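Local coordinates for alkyltransferase-like protein 1 (Schizosaccharomyces pombe, PDB 3GYH), which recognises O6-alkylguanine damage in DNA, flipping the altered base out of the duplex into a binding pocket and presenting the lesion for nucleotide excision repair, at a contact of chain A with DNA. Residues are numbered along the deposited sequence; one frame, centred on the assembly and turned at random.

Contact 1: a contact of chain A with DNA. Residues 25, 61, 67-69. With nucleotides of chain B.
Arg69 lies against DG7, the unpaired, flipped-out nucleotide, with NH1 leading: this guanidinium nitrogen sits over the six-membered ring of the base, 3.1 Å from its centroid, and reaches over the five-membered ring too. It is a cation-pi contact in which the guanidinium is tilted about 27° from the base plane, so NH1 dips toward the purine while CD passes C8. Such a charge above the rings suits its experimentally shown role of probing the electrostatic potential of the base to separate O6-alkylguanine from guanine. Bends at chi2 and chi3 (the latter -77°) fold the chain back so that NE and NH2 both take Ser67 O in the guanidinium plane, NH2 at 2.8 Å, which fixes the rotation of the group. A leucine in place of Arg69 would probably leave the face of DG7 without its cationic probe and Ser67 O without both donors.

From the sugar edge, Tyr25 OH donates to N3 of DG7 at 2.6 Å. The tyrosine ring runs beside the backbone between DG7 and DC8, its CZ against the C2' methylene of DG7, in keeping with its inferred part in phosphate rotation and flipping. The phosphate that follows DG7 is held by Ser67, whose OG donates to OP1 of DC8 at 3.0 Å. Behind it, Asn61 ND2 donates to Ser67 OG at 3.2 Å, 20° out of its own amide plane.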
loop_
_atom_site.group_PDB
_atom_site.type_symbol
_atom_site.label_atom_id
_atom_site.label_comp_id
_atom_site.label_asym_id
_atom_site.label_seq_id
_atom_site.Cartn_x
_atom_site.Cartn_y
_atom_site.Cartn_z
ATOM N N TYR A 25 -1.126 -4.723 2.193
ATOM C CA TYR A 25 -2.338 -4.658 3.015
ATOM C C TYR A 25 -2.270 -5.678 4.139
ATOM O O TYR A 25 -2.206 -5.318 5.319
ATOM C CB TYR A 25 -3.576 -4.908 2.148
ATOM C CG TYR A 25 -3.773 -3.851 1.069
ATOM C CD1 TYR A 25 -4.269 -4.179 -0.183
ATOM C CD2 TYR A 25 -3.446 -2.523 1.312
ATOM C CE1 TYR A 25 -4.434 -3.215 -1.168
ATOM C CE2 TYR A 25 -3.614 -1.556 0.349
ATOM C CZ TYR A 25 -4.105 -1.898 -0.894
ATOM O OH TYR A 25 -4.265 -0.905 -1.850
ATOM N N ASN A 61 -0.942 -4.993 -3.137
ATOM C CA ASN A 61 -1.563 -6.229 -2.692
ATOM C C ASN A 61 -0.629 -7.436 -2.698
ATOM O O ASN A 61 0.393 -7.454 -3.390
ATOM C CB ASN A 61 -2.804 -6.536 -3.515
ATOM C CG ASN A 61 -2.490 -6.757 -4.972
ATOM O OD1 ASN A 61 -1.582 -7.517 -5.314
ATOM N ND2 ASN A 61 -3.244 -6.091 -5.847
ATOM N N SER A 67 -3.741 -2.275 -6.673
ATOM C CA SER A 67 -5.114 -2.736 -6.624
ATOM C C SER A 67 -6.031 -1.832 -7.431
ATOM O O SER A 67 -5.895 -0.618 -7.397
ATOM C CB SER A 67 -5.571 -2.841 -5.177
ATOM O OG SER A 67 -4.615 -3.555 -4.407
ATOM N N LYS A 68 -6.957 -2.422 -8.173
ATOM C CA LYS A 68 -7.879 -1.616 -8.965
ATOM C C LYS A 68 -8.848 -0.860 -8.053
ATOM O O LYS A 68 -9.047 -1.229 -6.893
ATOM C CB LYS A 68 -8.619 -2.462 -10.007
ATOM C CG LYS A 68 -7.748 -2.860 -11.212
ATOM C CD LYS A 68 -8.125 -2.126 -12.526
ATOM C CE LYS A 68 -7.008 -2.240 -13.591
ATOM N NZ LYS A 68 -7.423 -2.894 -14.875
ATOM N N ARG A 69 -9.429 0.217 -8.572
ATOM C CA ARG A 69 -10.140 1.151 -7.727
ATOM C C ARG A 69 -11.472 1.554 -8.312
ATOM O O ARG A 69 -11.561 2.019 -9.447
ATOM C CB ARG A 69 -9.296 2.386 -7.439
ATOM C CG ARG A 69 -8.913 2.515 -5.977
ATOM C CD ARG A 69 -7.502 3.068 -5.813
ATOM N NE ARG A 69 -6.481 2.060 -6.072
ATOM C CZ ARG A 69 -5.281 2.040 -5.499
ATOM N NH1 ARG A 69 -4.937 2.972 -4.625
ATOM N NH2 ARG A 69 -4.419 1.079 -5.805
ATOM P P DG B 7 -12.008 0.642 -2.893
ATOM O OP1 DG B 7 -11.696 1.246 -1.552
ATOM O OP2 DG B 7 -12.246 1.538 -4.094
ATOM O "O5'" DG B 7 -10.776 -0.282 -3.342
ATOM C "C5'" DG B 7 -10.138 -1.139 -2.419
ATOM C "C4'" DG B 7 -8.825 -1.588 -3.030
ATOM O "O4'" DG B 7 -8.126 -0.434 -3.482
ATOM C "C3'" DG B 7 -8.017 -2.168 -1.887
ATOM O "O3'" DG B 7 -7.104 -3.141 -2.409
ATOM C "C2'" DG B 7 -7.279 -0.969 -1.334
ATOM C "C1'" DG B 7 -7.064 -0.135 -2.580
ATOM N N9 DG B 7 -7.020 1.308 -2.291
ATOM C C8 DG B 7 -8.045 2.156 -2.390
ATOM N N7 DG B 7 -7.609 3.404 -2.068
ATOM C C5 DG B 7 -6.298 3.319 -1.761
ATOM C C6 DG B 7 -5.345 4.256 -1.365
ATOM O O6 DG B 7 -5.686 5.578 -1.224
ATOM N N1 DG B 7 -4.084 3.840 -1.143
ATOM C C2 DG B 7 -3.761 2.535 -1.297
ATOM N N2 DG B 7 -2.495 2.131 -1.067
ATOM N N3 DG B 7 -4.672 1.613 -1.675
ATOM C C4 DG B 7 -5.942 1.988 -1.913
ATOM P P DC B 8 -7.893 -4.520 -2.488
ATOM O OP1 DC B 8 -6.640 -5.192 -2.895
ATOM O OP2 DC B 8 -9.140 -4.779 -3.234
ATOM O "O5'" DC B 8 -8.170 -4.887 -0.958
ATOM C "C5'" DC B 8 -7.145 -4.717 -0.001
ATOM C "C4'" DC B 8 -6.961 -5.984 0.805
ATOM O "O4'" DC B 8 -8.248 -6.630 1.007
ATOM C "C3'" DC B 8 -6.028 -6.980 0.134
ATOM O "O3'" DC B 8 -5.085 -7.398 1.085
ATOM C "C2'" DC B 8 -6.934 -8.126 -0.268
ATOM C "C1'" DC B 8 -8.093 -7.990 0.722
ATOM N N1 DC B 8 -9.336 -8.504 0.158
ATOM C C2 DC B 8 -9.918 -9.631 0.742
ATOM O O2 DC B 8 -9.375 -10.133 1.735
ATOM N N3 DC B 8 -11.063 -10.137 0.220
ATOM C C4 DC B 8 -11.595 -9.558 -0.847
ATOM N N4 DC B 8 -12.710 -10.087 -1.324
ATOM C C5 DC B 8 -11.009 -8.412 -1.465
ATOM C C6 DC B 8 -9.880 -7.918 -0.939
ATOM P P DT B 9 -3.828 -8.293 0.675
ATOM O OP1 DT B 9 -2.639 -7.720 1.343
ATOM O OP2 DT B 9 -3.857 -8.552 -0.785
ATOM O "O5'" DT B 9 -4.154 -9.643 1.456
ATOM C "C5'" DT B 9 -5.479 -10.040 1.783
ATOM C "C4'" DT B 9 -5.461 -11.507 2.167
ATOM O "O4'" DT B 9 -6.718 -12.131 1.800
ATOM C "C3'" DT B 9 -4.395 -12.300 1.424
ATOM O "O3'" DT B 9 -4.077 -13.475 2.186
ATOM C "C2'" DT B 9 -5.125 -12.594 0.121
ATOM C "C1'" DT B 9 -6.486 -12.978 0.694
ATOM N N1 DT B 9 -7.617 -12.828 -0.240
ATOM C C2 DT B 9 -8.702 -13.665 -0.091
ATOM O O2 DT B 9 -8.782 -14.520 0.774
ATOM N N3 DT B 9 -9.705 -13.456 -0.997
ATOM C C4 DT B 9 -9.714 -12.515 -2.014
ATOM O O4 DT B 9 -10.655 -12.407 -2.791
ATOM C C5 DT B 9 -8.552 -11.675 -2.115
ATOM C C7 DT B 9 -8.480 -10.629 -3.190
ATOM C C6 DT B 9 -7.567 -11.871 -1.230
#

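Contact 2: a contact of chain A with DNA. Residues 25, 45, 56, 59, 69, 78. With nucleotides of chain B.
Met45 meets the flipped base of DG7 with its CB, which lies over the six-membered ring 3.6 Å from the centroid, on the face opposite the one Arg69 covers. With CG anti to the carbonyl carbon (chi1 -66°), CB rests over the ring and CG passes above the corner of the base that carries the exocyclic amine, 4.0 Å from DG7 N2. The base is thus sandwiched between an aliphatic methylene and a guanidinium.

Around the rim, recognition centres on that amine. DG7 N2 gives a bond to the backbone carbonyl Trp56 O, 2.8 Å away, from a position tilted off the carbonyl plane. This bond is fairly straight, 160° at the hydrogen. Its other hydrogen goes to Val59 O at 3.2 Å, this time in the carbonyl plane and on a lone pair. Two main-chain oxygens therefore grip one amine, which probably sets how deep the base sits. The indole of Trp56 stands steeply to the base, about 70° between planes, and brings CE3 to 3.4 Å from N1 of DG7.

In the second shell, Gln78 ties several pieces together. Its NE2 donates to Val59 O from above the carbonyl plane, leaving the in-plane lone pair to the base. Its other end, OE1, accepts from Arg69 NH2 at 2.9 Å, almost in line with the carbonyl bond of the amide. It meets the guanidinium at its NH2 edge, and so probably helps hold it in place.

Trp56 occupies the place of the nucleophilic cysteine in the PCHR motif of the alkyltransferases, consistent with a protein that binds lesions. The pocket is walled by helix 38-46, the recognition helix of the helix-turn-helix, by the 3-10 turn 56-58 running into strand 59-60, by helix 76-85, which supplies Gln78, and by the loop bearing Arg69, opposite the recognition helix.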
loop_
_atom_site.group_PDB
_atom_site.type_symbol
_atom_site.label_atom_id
_atom_site.label_comp_id
_atom_site.label_asym_id
_atom_site.label_seq_id
_atom_site.Cartn_x
_atom_site.Cartn_y
_atom_site.Cartn_z
ATOM N N TYR A 25 -1.126 -4.723 2.193
ATOM C CA TYR A 25 -2.338 -4.658 3.015
ATOM C C TYR A 25 -2.270 -5.678 4.139
ATOM O O TYR A 25 -2.206 -5.318 5.319
ATOM C CB TYR A 25 -3.576 -4.908 2.148
ATOM C CG TYR A 25 -3.773 -3.851 1.069
ATOM C CD1 TYR A 25 -4.269 -4.179 -0.183
ATOM C CD2 TYR A 25 -3.446 -2.523 1.312
ATOM C CE1 TYR A 25 -4.434 -3.215 -1.168
ATOM C CE2 TYR A 25 -3.614 -1.556 0.349
ATOM C CZ TYR A 25 -4.105 -1.898 -0.894
ATOM O OH TYR A 25 -4.265 -0.905 -1.850
ATOM N N MET A 45 -6.322 3.557 4.046
ATOM C CA MET A 45 -5.540 4.256 3.029
ATOM C C MET A 45 -6.498 5.066 2.198
ATOM O O MET A 45 -6.277 6.254 1.946
ATOM C CB MET A 45 -4.796 3.285 2.099
ATOM C CG MET A 45 -3.712 2.462 2.759
ATOM S SD MET A 45 -2.279 3.373 3.391
ATOM C CE MET A 45 -2.648 3.400 5.147
ATOM N N TRP A 56 1.248 6.235 1.465
ATOM C CA TRP A 56 0.143 5.393 1.061
ATOM C C TRP A 56 0.454 4.628 -0.224
ATOM O O TRP A 56 -0.135 3.578 -0.492
ATOM C CB TRP A 56 -1.141 6.211 0.909
ATOM C CG TRP A 56 -1.052 7.243 -0.144
ATOM C CD1 TRP A 56 -0.676 8.546 0.014
ATOM C CD2 TRP A 56 -1.331 7.071 -1.543
ATOM N NE1 TRP A 56 -0.711 9.200 -1.198
ATOM C CE2 TRP A 56 -1.107 8.317 -2.170
ATOM C CE3 TRP A 56 -1.750 5.988 -2.326
ATOM C CZ2 TRP A 56 -1.290 8.510 -3.543
ATOM C CZ3 TRP A 56 -1.931 6.185 -3.694
ATOM C CH2 TRP A 56 -1.700 7.437 -4.285
ATOM N N VAL A 59 1.998 0.642 -0.527
ATOM C CA VAL A 59 1.155 -0.417 0.003
ATOM C C VAL A 59 0.285 -1.020 -1.100
ATOM O O VAL A 59 -0.806 -0.516 -1.378
ATOM C CB VAL A 59 0.279 0.119 1.139
ATOM C CG1 VAL A 59 -0.127 -0.988 2.053
ATOM C CG2 VAL A 59 1.023 1.194 1.912
ATOM N N ARG A 69 -9.429 0.217 -8.572
ATOM C CA ARG A 69 -10.140 1.151 -7.727
ATOM C C ARG A 69 -11.472 1.554 -8.312
ATOM O O ARG A 69 -11.561 2.019 -9.447
ATOM C CB ARG A 69 -9.296 2.386 -7.439
ATOM C CG ARG A 69 -8.913 2.515 -5.977
ATOM C CD ARG A 69 -7.502 3.068 -5.813
ATOM N NE ARG A 69 -6.481 2.060 -6.072
ATOM C CZ ARG A 69 -5.281 2.040 -5.499
ATOM N NH1 ARG A 69 -4.937 2.972 -4.625
ATOM N NH2 ARG A 69 -4.419 1.079 -5.805
ATOM N N GLN A 78 -0.410 5.872 -7.845
ATOM C CA GLN A 78 0.411 4.871 -7.181
ATOM C C GLN A 78 1.592 4.484 -8.055
ATOM O O GLN A 78 2.745 4.677 -7.658
ATOM C CB GLN A 78 -0.400 3.636 -6.753
ATOM C CG GLN A 78 0.353 2.737 -5.739
ATOM C CD GLN A 78 -0.543 2.012 -4.730
ATOM O OE1 GLN A 78 -1.739 1.833 -4.951
ATOM N NE2 GLN A 78 0.049 1.588 -3.612
ATOM P P DG B 7 -12.008 0.642 -2.893
ATOM O OP1 DG B 7 -11.696 1.246 -1.552
ATOM O OP2 DG B 7 -12.246 1.538 -4.094
ATOM O "O5'" DG B 7 -10.776 -0.282 -3.342
ATOM C "C5'" DG B 7 -10.138 -1.139 -2.419
ATOM C "C4'" DG B 7 -8.825 -1.588 -3.030
ATOM O "O4'" DG B 7 -8.126 -0.434 -3.482
ATOM C "C3'" DG B 7 -8.017 -2.168 -1.887
ATOM O "O3'" DG B 7 -7.104 -3.141 -2.409
ATOM C "C2'" DG B 7 -7.279 -0.969 -1.334
ATOM C "C1'" DG B 7 -7.064 -0.135 -2.580
ATOM N N9 DG B 7 -7.020 1.308 -2.291
ATOM C C8 DG B 7 -8.045 2.156 -2.390
ATOM N N7 DG B 7 -7.609 3.404 -2.068
ATOM C C5 DG B 7 -6.298 3.319 -1.761
ATOM C C6 DG B 7 -5.345 4.256 -1.365
ATOM O O6 DG B 7 -5.686 5.578 -1.224
ATOM N N1 DG B 7 -4.084 3.840 -1.143
ATOM C C2 DG B 7 -3.761 2.535 -1.297
ATOM N N2 DG B 7 -2.495 2.131 -1.067
ATOM N N3 DG B 7 -4.672 1.613 -1.675
ATOM C C4 DG B 7 -5.942 1.988 -1.913
#

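Contact 1 and contact 2 are adjoining parts of a single DNA-binding surface, with the centres of their C-alpha atoms about 6 Å apart. They share Tyr25, at the start of helix 25-31, and Arg69, from a loop, and DG7 is common to both. Contact 1 adds the sugar and the following phosphate to the hold on the base; contact 2 surrounds the base itself. Because the same two residues serve both, backbone distortion and inspection of the base are likely to be linked, which fits a protein that must hold a flipped lesion steady for the repair pathway.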